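Long-range contacts in HpcE (Thermus thermophilus, PDB 1WZO), which probably catalyses the isomerisation of 2-hydroxyhepta-2,4-diene-1,7-dioate in homoprotocatechuate breakdown, as a member of the fumarylacetoacetate hydrolase family: residues B[77-82]-B[238-243]; B[125-130]-B[151-156]; B[171-176]-B[228-233]. All blocks are in the same frame, centred on the assembly; numbering follows the deposited sequence. Where two conformers were deposited one is given.

Contact 1 (B[77-82]-B[238-243]); sequences SLLPHK and LENPIE
His81 meets Glu239 through a hydrogen bond in which a side chain takes the role usually played by a backbone carbonyl in a sheet. Glu239 N donates to His81 ND1 at 2.9 Å, almost straight at 177°, with the donor in the plane of the imidazole. CG lies anti to the backbone N (chi1 173°), carrying the ring outward, and chi2 then turns ND1 to Glu239 N. NE2 is hydrogen-bonded to a glycerol, probably from the crystallisation liquor, and Trp37 packs edge-to-face with the ring.

Two further hydrogen bonds flank this one. The backbone N of Lys82 donates to Glu239 O at 2.7 Å, and Asn240 ND2 reaches Pro80 O at 3.0 Å, with that oxygen lying in the amide plane of Asn240. The same ND2 also bonds Gly83 O, its stronger partner, and thus bridges two carbonyls of the chain that passes over it.

This chain is a crossing between sheets of the fumarylacetoacetate hydrolase fold: strand 78-79 pairs with strand 152-159, whereas strand 85-87, a few residues on, pairs in parallel with strand 237-244. The touching parts, 79-82 and 238-241, run 82° apart, and side chains do much of the bonding.

Charge enters at the exposed end. The Lys82 chain bends at chi2, then runs extended to NZ, which forms a salt bridge with Glu239 OE2 at 2.7 Å, approaching from above the carboxylate plane. On the way, CG of Lys82 covers one face of the His81 ring toward its rim.

Van der Waals contacts complete the interface. Leu238 CD1 rests against His81 CB at 3.8 Å, Glu239 CB touches His81 CE1, and Leu79 runs past the Asn240 amide, CD2 3.7 Å from ND2.

Contact 2 (B[125-130]-B[151-156]); sequences IANDLV and FLPLGP
Leu152 and Leu154 both carry CG anti to the backbone N (chi1 -174° and -172°), and the chi2 of each then turns CD1 toward the neighbouring strand. Leu154 CD1 thereby meets Ala126 CB at 3.8 Å, while Leu152 CD1 settles against Asn127 O at 3.6 Å. Leu129 has CG beside its own N, and its CD1 packs on Pro153 CD at 3.5 Å, the two side chains crossing at about a right angle. One step back, Leu129 CB sits over a face of the Phe151 ring, offset toward the rim, in a CH-pi contact 4.0 Å from the centroid.

Strands 120-131 and 152-159 run antiparallel here, deep in the fumarylacetoacetate hydrolase domain. Gly155 N donates to Ile125 O at 3.0 Å, nearly straight, and Asn127 N to Pro153 O at 3.2 Å; a weak bond from Leu129 N to Phe151 O follows where Asp128 centres an inverse gamma turn. The CB of Asp128 points away from 151-156, and its carboxylate forms salt bridges with Lys73 and Lys146. Gly155, just before the cis peptide of Pro156, adopts backbone angles at which a side chain would collide with the carbonyl O of Leu154, which calls for glycine.

Contact 3 (B[171-176]-B[228-233]); sequences LRAYVN and MRLEIE
Tyr174 and Arg229 face each other across the strands in a cation-pi pair. NH2 of Arg229 is poised 3.0 Å above the Tyr174 ring plane, over the centre, while CZ stays 4.0 Å from the ring centroid. The planes of ring and guanidinium are 53° apart, so the group dips one nitrogen toward the pi face instead of stacking flat. The Arg229 chain runs extended to CD, a bend at chi3 (70°) turns NE aside, and the guanidinium beyond comes over the tyrosine.

Glu231, from the same strand as Arg229, comes in obliquely on the side of the ring that Arg229 NH2 covers, its carboxylate only 21° from the ring plane and OE2 3.4 Å from Tyr174 CE1. That oxygen also makes a salt bridge with Arg229 NE at 2.9 Å, though the hydrogen bond within it is weak and bent. A water accepts from Arg172 NH1, donates to Glu231 OE1 and bonds Tyr174 OH, linking the polar ends of three side chains from the two strands.

These residues occupy the partly exposed face of an antiparallel pair, the third and fourth strands of a five-stranded sheet in the fumarylacetoacetate hydrolase domain. Backbone bonds join Arg172 with Glu231 and Tyr174 with Arg229, two for each pair.

The other face is apolar. Leu171 and Ile232 lie side by side, CD2 of the leucine touching CD1 of the isoleucine at 3.6 Å, and Ala173 CB meets Leu230 CD1 at 4.2 Å. Strands 94-104 and 120-131 cover this side, with Tyr96 against Ala173 and Ile125 against Leu230.

Overall arrangement
Contact 2 is wholly buried, its centre about 4 Å from the centre of the chain, and its side-chain contacts are chiefly apolar. Contact 3, partly buried and about 12 Å from that centre, lies in the sheet of strands 227-232 and 237-244 and divides its chemistry between a buried apolar face and a charged, hydrated one. Contact 1, largely buried with an exposed salt-bridge end, joins the two: 77-82 bonds through its backbone to 151-156, and 238-243 to 228-233, while two side-chain hydrogen bonds, one backbone bond and a salt bridge span the gap. Contacts 2 and 3 meet face to face, Asn127 CB packing on Leu230 CD2 at 3.5 Å. Both are nested within the loop that contact 1 closes.

Contact 1 (B[77-82]-B[238-243])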
loop_
_atom_site.group_PDB
_atom_site.type_symbol
_atom_site.label_atom_id
_atom_site.label_comp_id
_atom_site.label_asym_id
_atom_site.label_seq_id
_atom_site.Cartn_x
_atom_site.Cartn_y
_atom_site.Cartn_z
ATOM N N SER B 77 3.504 -2.157 16.780
ATOM C CA SER B 77 3.882 -3.076 17.850
ATOM C C SER B 77 4.361 -4.392 17.223
ATOM O O SER B 77 5.063 -5.172 17.860
ATOM C CB SER B 77 2.702 -3.372 18.793
ATOM O OG SER B 77 1.583 -3.898 18.106
ATOM N N LEU B 78 3.982 -4.633 15.970
ATOM C CA LEU B 78 4.357 -5.876 15.291
ATOM C C LEU B 78 5.853 -6.158 15.258
ATOM O O LEU B 78 6.674 -5.274 14.992
ATOM C CB LEU B 78 3.794 -5.894 13.867
ATOM C CG LEU B 78 2.271 -6.045 13.763
ATOM C CD1 LEU B 78 1.806 -5.631 12.370
ATOM C CD2 LEU B 78 1.874 -7.494 14.064
ATOM N N LEU B 79 6.199 -7.414 15.530
ATOM C CA LEU B 79 7.585 -7.846 15.545
ATOM C C LEU B 79 7.659 -9.270 15.002
ATOM O O LEU B 79 6.837 -10.110 15.347
ATOM C CB LEU B 79 8.122 -7.816 16.977
ATOM C CG LEU B 79 9.620 -8.082 17.155
ATOM C CD1 LEU B 79 10.431 -6.877 16.666
ATOM C CD2 LEU B 79 9.909 -8.351 18.638
ATOM N N PRO B 80 8.651 -9.559 14.151
ATOM C CA PRO B 80 8.758 -10.912 13.606
ATOM C C PRO B 80 9.426 -11.902 14.550
ATOM O O PRO B 80 10.042 -11.522 15.554
ATOM C CB PRO B 80 9.589 -10.702 12.347
ATOM C CG PRO B 80 10.561 -9.657 12.802
ATOM C CD PRO B 80 9.659 -8.671 13.541
ATOM N N HIS B 81 9.294 -13.175 14.204
ATOM C CA HIS B 81 9.911 -14.266 14.940
ATOM C C HIS B 81 11.399 -13.917 14.990
ATOM O O HIS B 81 11.964 -13.474 13.989
ATOM C CB HIS B 81 9.673 -15.569 14.163
ATOM C CG HIS B 81 10.395 -16.762 14.709
ATOM N ND1 HIS B 81 10.302 -17.155 16.027
ATOM C CD2 HIS B 81 11.187 -17.678 14.099
ATOM C CE1 HIS B 81 11.005 -18.262 16.205
ATOM N NE2 HIS B 81 11.551 -18.600 15.050
ATOM N N LYS B 82 12.014 -14.089 16.156
ATOM C CA LYS B 82 13.436 -13.797 16.362
ATOM C C LYS B 82 13.740 -12.312 16.598
ATOM O O LYS B 82 14.863 -11.957 16.955
ATOM C CB LYS B 82 14.274 -14.304 15.182
ATOM C CG LYS B 82 14.215 -15.813 14.964
ATOM C CD LYS B 82 14.746 -16.569 16.169
ATOM C CE LYS B 82 14.815 -18.066 15.890
ATOM N NZ LYS B 82 15.293 -18.831 17.079
ATOM N N LEU B 238 7.157 -19.393 18.260
ATOM C CA LEU B 238 7.519 -17.990 18.072
ATOM C C LEU B 238 8.470 -17.631 19.202
ATOM O O LEU B 238 8.094 -17.665 20.373
ATOM C CB LEU B 238 6.262 -17.116 18.137
ATOM C CG LEU B 238 6.391 -15.589 18.068
ATOM C CD1 LEU B 238 6.949 -15.161 16.715
ATOM C CD2 LEU B 238 5.000 -14.971 18.289
ATOM N N GLU B 239 9.700 -17.278 18.849
ATOM C CA GLU B 239 10.708 -16.957 19.845
ATOM C C GLU B 239 11.274 -15.544 19.766
ATOM O O GLU B 239 11.684 -15.083 18.696
ATOM C CB GLU B 239 11.844 -17.972 19.743
ATOM C CG GLU B 239 13.030 -17.675 20.631
ATOM C CD GLU B 239 14.132 -18.692 20.452
ATOM O OE1 GLU B 239 14.021 -19.793 21.031
ATOM O OE2 GLU B 239 15.099 -18.394 19.722
ATOM N N ASN B 240 11.304 -14.869 20.913
ATOM C CA ASN B 240 11.832 -13.511 20.974
ATOM C C ASN B 240 12.568 -13.189 22.261
ATOM O O ASN B 240 12.067 -13.433 23.364
ATOM C CB ASN B 240 10.718 -12.467 20.812
ATOM C CG ASN B 240 9.913 -12.657 19.555
ATOM O OD1 ASN B 240 8.922 -13.380 19.546
ATOM N ND2 ASN B 240 10.339 -12.014 18.477
ATOM N N PRO B 241 13.783 -12.645 22.135
ATOM C CA PRO B 241 14.559 -12.282 23.317
ATOM C C PRO B 241 14.135 -10.862 23.703
ATOM O O PRO B 241 13.510 -10.157 22.901
ATOM C CB PRO B 241 15.996 -12.360 22.823
ATOM C CG PRO B 241 15.881 -11.949 21.390
ATOM C CD PRO B 241 14.629 -12.659 20.926
ATOM N N ILE B 242 14.467 -10.456 24.921
ATOM C CA ILE B 242 14.122 -9.130 25.420
ATOM C C ILE B 242 15.383 -8.347 25.772
ATOM O O ILE B 242 16.313 -8.890 26.368
ATOM C CB ILE B 242 13.265 -9.229 26.690
ATOM C CG1 ILE B 242 12.033 -10.089 26.419
ATOM C CG2 ILE B 242 12.874 -7.835 27.160
ATOM C CD1 ILE B 242 11.226 -10.390 27.657
ATOM N N GLU B 243 15.406 -7.073 25.391
ATOM C CA GLU B 243 16.534 -6.192 25.669
ATOM C C GLU B 243 15.977 -4.892 26.235
ATOM O O GLU B 243 14.818 -4.550 25.994
ATOM C CB GLU B 243 17.314 -5.882 24.384
ATOM C CG GLU B 243 18.296 -6.945 23.927
ATOM C CD GLU B 243 18.972 -6.567 22.620
ATOM O OE1 GLU B 243 19.028 -5.356 22.313
ATOM O OE2 GLU B 243 19.459 -7.470 21.900
#

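Contact 2 (B[125-130]-B[151-156])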
loop_
_atom_site.group_PDB
_atom_site.type_symbol
_atom_site.label_atom_id
_atom_site.label_comp_id
_atom_site.label_asym_id
_atom_site.label_seq_id
_atom_site.Cartn_x
_atom_site.Cartn_y
_atom_site.Cartn_z
ATOM N N ILE B 125 0.660 -17.458 15.778
ATOM C CA ILE B 125 0.865 -17.255 17.208
ATOM C C ILE B 125 1.164 -15.781 17.480
ATOM O O ILE B 125 1.821 -15.117 16.678
ATOM C CB ILE B 125 2.070 -18.070 17.726
ATOM C CG1 ILE B 125 1.888 -19.556 17.401
ATOM C CG2 ILE B 125 2.241 -17.852 19.226
ATOM C CD1 ILE B 125 3.164 -20.362 17.574
ATOM N N ALA B 126 0.684 -15.283 18.615
ATOM C CA ALA B 126 0.934 -13.898 18.996
ATOM C C ALA B 126 1.386 -13.822 20.443
ATOM O O ALA B 126 0.968 -14.619 21.284
ATOM C CB ALA B 126 -0.332 -13.057 18.816
ATOM N N ASN B 127 2.265 -12.868 20.719
ATOM C CA ASN B 127 2.728 -12.621 22.073
ATOM C C ASN B 127 2.191 -11.208 22.354
ATOM O O ASN B 127 2.811 -10.213 21.973
ATOM C CB ASN B 127 4.255 -12.629 22.141
ATOM C CG ASN B 127 4.758 -12.567 23.564
ATOM O OD1 ASN B 127 4.013 -12.196 24.474
ATOM N ND2 ASN B 127 6.026 -12.925 23.770
ATOM N N ASP B 128 1.027 -11.132 22.996
ATOM C CA ASP B 128 0.384 -9.849 23.293
ATOM C C ASP B 128 0.904 -9.274 24.608
ATOM O O ASP B 128 0.222 -9.298 25.632
ATOM C CB ASP B 128 -1.138 -10.055 23.327
ATOM C CG ASP B 128 -1.898 -8.798 23.692
ATOM O OD1 ASP B 128 -1.471 -7.702 23.276
ATOM O OD2 ASP B 128 -2.934 -8.911 24.382
ATOM N N LEU B 129 2.125 -8.751 24.559
ATOM C CA LEU B 129 2.782 -8.198 25.737
ATOM C C LEU B 129 2.061 -7.019 26.375
ATOM O O LEU B 129 1.303 -6.288 25.728
ATOM C CB LEU B 129 4.226 -7.810 25.394
ATOM C CG LEU B 129 5.180 -8.984 25.127
ATOM C CD1 LEU B 129 5.891 -8.810 23.786
ATOM C CD2 LEU B 129 6.194 -9.079 26.262
ATOM N N VAL B 130 2.295 -6.847 27.666
ATOM C CA VAL B 130 1.680 -5.757 28.398
ATOM C C VAL B 130 2.601 -5.291 29.514
ATOM O O VAL B 130 3.314 -6.094 30.125
ATOM C CB VAL B 130 0.319 -6.180 29.015
ATOM C CG1 VAL B 130 0.507 -7.384 29.945
ATOM C CG2 VAL B 130 -0.278 -5.014 29.803
ATOM N N PHE B 151 5.780 -4.649 20.962
ATOM C CA PHE B 151 4.969 -5.421 21.894
ATOM C C PHE B 151 4.015 -6.440 21.278
ATOM O O PHE B 151 3.112 -6.933 21.956
ATOM C CB PHE B 151 4.201 -4.500 22.852
ATOM C CG PHE B 151 4.917 -4.259 24.159
ATOM C CD1 PHE B 151 4.198 -4.058 25.335
ATOM C CD2 PHE B 151 6.311 -4.265 24.218
ATOM C CE1 PHE B 151 4.857 -3.872 26.561
ATOM C CE2 PHE B 151 6.981 -4.079 25.433
ATOM C CZ PHE B 151 6.252 -3.884 26.606
ATOM N N LEU B 152 4.203 -6.758 20.001
ATOM C CA LEU B 152 3.360 -7.772 19.380
ATOM C C LEU B 152 4.101 -8.731 18.457
ATOM O O LEU B 152 3.969 -8.670 17.233
ATOM C CB LEU B 152 2.167 -7.158 18.626
ATOM C CG LEU B 152 1.181 -8.212 18.085
ATOM C CD1 LEU B 152 0.748 -9.141 19.226
ATOM C CD2 LEU B 152 -0.053 -7.531 17.459
ATOM N N PRO B 153 4.943 -9.600 19.034
ATOM C CA PRO B 153 5.642 -10.551 18.166
ATOM C C PRO B 153 4.518 -11.324 17.468
ATOM O O PRO B 153 3.475 -11.571 18.072
ATOM C CB PRO B 153 6.411 -11.412 19.164
ATOM C CG PRO B 153 6.811 -10.393 20.214
ATOM C CD PRO B 153 5.547 -9.558 20.379
ATOM N N LEU B 154 4.705 -11.683 16.206
ATOM C CA LEU B 154 3.657 -12.395 15.484
ATOM C C LEU B 154 4.257 -13.343 14.460
ATOM O O LEU B 154 5.084 -12.942 13.641
ATOM C CB LEU B 154 2.725 -11.400 14.776
ATOM C CG LEU B 154 1.461 -11.962 14.114
ATOM C CD1 LEU B 154 0.439 -12.278 15.189
ATOM C CD2 LEU B 154 0.875 -10.954 13.130
ATOM N N GLY B 155 3.833 -14.604 14.512
ATOM C CA GLY B 155 4.336 -15.588 13.570
ATOM C C GLY B 155 4.692 -16.897 14.253
ATOM O O GLY B 155 4.127 -17.227 15.295
ATOM N N PRO B 156 5.650 -17.655 13.698
ATOM C CA PRO B 156 6.368 -17.291 12.472
ATOM C C PRO B 156 5.626 -17.618 11.181
ATOM O O PRO B 156 6.035 -17.191 10.101
ATOM C CB PRO B 156 7.679 -18.071 12.601
ATOM C CG PRO B 156 7.262 -19.305 13.346
ATOM C CD PRO B 156 6.341 -18.748 14.409
#

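Contact 3 (B[171-176]-B[228-233])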
loop_
_atom_site.group_PDB
_atom_site.type_symbol
_atom_site.label_atom_id
_atom_site.label_comp_id
_atom_site.label_asym_id
_atom_site.label_seq_id
_atom_site.Cartn_x
_atom_site.Cartn_y
_atom_site.Cartn_z
ATOM N N LEU B 171 -1.985 -24.403 24.332
ATOM C CA LEU B 171 -1.145 -23.209 24.341
ATOM C C LEU B 171 -0.007 -23.416 25.330
ATOM O O LEU B 171 -0.224 -23.903 26.439
ATOM C CB LEU B 171 -1.952 -21.988 24.791
ATOM C CG LEU B 171 -3.250 -21.670 24.052
ATOM C CD1 LEU B 171 -4.042 -20.643 24.841
ATOM C CD2 LEU B 171 -2.937 -21.165 22.657
ATOM N N ARG B 172 1.200 -23.039 24.934
ATOM C CA ARG B 172 2.349 -23.165 25.815
ATOM C C ARG B 172 3.299 -21.989 25.672
ATOM O O ARG B 172 3.449 -21.423 24.587
ATOM C CB ARG B 172 3.100 -24.464 25.524
ATOM C CG ARG B 172 2.328 -25.695 25.940
ATOM C CD ARG B 172 2.965 -26.964 25.413
ATOM N NE ARG B 172 2.114 -28.119 25.694
ATOM C CZ ARG B 172 2.235 -29.298 25.096
ATOM N NH1 ARG B 172 3.176 -29.485 24.180
ATOM N NH2 ARG B 172 1.405 -30.286 25.408
ATOM N N ALA B 173 3.935 -21.627 26.778
ATOM C CA ALA B 173 4.894 -20.533 26.784
ATOM C C ALA B 173 6.101 -20.928 27.617
ATOM O O ALA B 173 5.962 -21.455 28.725
ATOM C CB ALA B 173 4.259 -19.272 27.355
ATOM N N TYR B 174 7.282 -20.677 27.071
ATOM C CA TYR B 174 8.526 -20.981 27.754
ATOM C C TYR B 174 9.345 -19.705 27.899
ATOM O O TYR B 174 9.343 -18.853 27.007
ATOM C CB TYR B 174 9.361 -21.981 26.952
ATOM C CG TYR B 174 8.678 -23.287 26.615
ATOM C CD1 TYR B 174 7.684 -23.351 25.639
ATOM C CD2 TYR B 174 9.061 -24.474 27.245
ATOM C CE1 TYR B 174 7.091 -24.570 25.292
ATOM C CE2 TYR B 174 8.476 -25.695 26.907
ATOM C CZ TYR B 174 7.494 -25.736 25.930
ATOM O OH TYR B 174 6.931 -26.944 25.583
ATOM N N VAL B 175 10.041 -19.576 29.023
ATOM C CA VAL B 175 10.913 -18.435 29.256
ATOM C C VAL B 175 12.292 -19.022 29.543
ATOM O O VAL B 175 12.481 -19.735 30.530
ATOM C CB VAL B 175 10.458 -17.574 30.458
ATOM C CG1 VAL B 175 11.468 -16.465 30.710
ATOM C CG2 VAL B 175 9.094 -16.965 30.177
ATOM N N ASN B 176 13.242 -18.743 28.656
ATOM C CA ASN B 176 14.600 -19.253 28.796
ATOM C C ASN B 176 14.613 -20.781 28.797
ATOM O O ASN B 176 15.316 -21.408 29.593
ATOM C CB ASN B 176 15.243 -18.728 30.083
ATOM C CG ASN B 176 15.301 -17.216 30.129
ATOM O OD1 ASN B 176 15.638 -16.568 29.137
ATOM N ND2 ASN B 176 14.984 -16.645 31.283
ATOM N N MET B 228 11.745 -15.502 25.169
ATOM C CA MET B 228 10.391 -16.030 25.189
ATOM C C MET B 228 10.121 -16.919 23.987
ATOM O O MET B 228 10.416 -16.548 22.846
ATOM C CB MET B 228 9.380 -14.880 25.211
ATOM C CG MET B 228 9.552 -13.927 26.382
ATOM S SD MET B 228 8.475 -12.476 26.255
ATOM C CE MET B 228 9.197 -11.684 24.828
ATOM N N ARG B 229 9.577 -18.104 24.247
ATOM C CA ARG B 229 9.235 -19.027 23.176
ATOM C C ARG B 229 7.801 -19.478 23.393
ATOM O O ARG B 229 7.498 -20.221 24.331
ATOM C CB ARG B 229 10.162 -20.245 23.162
ATOM C CG ARG B 229 9.990 -21.109 21.918
ATOM C CD ARG B 229 10.867 -22.344 21.977
ATOM N NE ARG B 229 10.402 -23.293 22.982
ATOM C CZ ARG B 229 11.205 -24.010 23.762
ATOM N NH1 ARG B 229 12.522 -23.879 23.660
ATOM N NH2 ARG B 229 10.693 -24.867 24.637
ATOM N N LEU B 230 6.916 -19.009 22.523
ATOM C CA LEU B 230 5.509 -19.350 22.606
ATOM C C LEU B 230 5.173 -20.402 21.563
ATOM O O LEU B 230 5.637 -20.337 20.424
ATOM C CB LEU B 230 4.649 -18.096 22.395
ATOM C CG LEU B 230 4.428 -17.202 23.620
ATOM C CD1 LEU B 230 5.752 -16.881 24.298
ATOM C CD2 LEU B 230 3.713 -15.924 23.183
ATOM N N GLU B 231 4.360 -21.371 21.961
ATOM C CA GLU B 231 3.965 -22.445 21.063
ATOM C C GLU B 231 2.474 -22.718 21.141
ATOM O O GLU B 231 1.866 -22.627 22.205
ATOM C CB GLU B 231 4.739 -23.726 21.403
ATOM C CG GLU B 231 6.223 -23.672 21.071
ATOM C CD GLU B 231 6.975 -24.926 21.515
ATOM O OE1 GLU B 231 6.426 -26.037 21.362
ATOM O OE2 GLU B 231 8.113 -24.798 22.008
ATOM N N ILE B 232 1.885 -23.020 19.991
ATOM C CA ILE B 232 0.475 -23.353 19.916
ATOM C C ILE B 232 0.380 -24.573 19.015
ATOM O O ILE B 232 1.029 -24.639 17.970
ATOM C CB ILE B 232 -0.377 -22.218 19.312
ATOM C CG1 ILE B 232 -0.298 -20.970 20.201
ATOM C CG2 ILE B 232 -1.824 -22.673 19.194
ATOM C CD1 ILE B 232 -1.242 -19.844 19.769
ATOM N N GLU B 233 -0.428 -25.536 19.440
ATOM C CA GLU B 233 -0.618 -26.781 18.711
ATOM C C GLU B 233 -0.710 -26.599 17.198
ATOM O O GLU B 233 -1.639 -25.960 16.697
ATOM C CB GLU B 233 -1.881 -27.477 19.227
ATOM C CG GLU B 233 -1.991 -28.949 18.834
ATOM C CD GLU B 233 -3.222 -29.612 19.421
ATOM O OE1 GLU B 233 -3.817 -29.041 20.361
ATOM O OE2 GLU B 233 -3.587 -30.713 18.949
HETATM O O HOH W 1 5.497 -28.122 23.385
HETATM O O HOH W 2 9.060 -27.619 23.112
#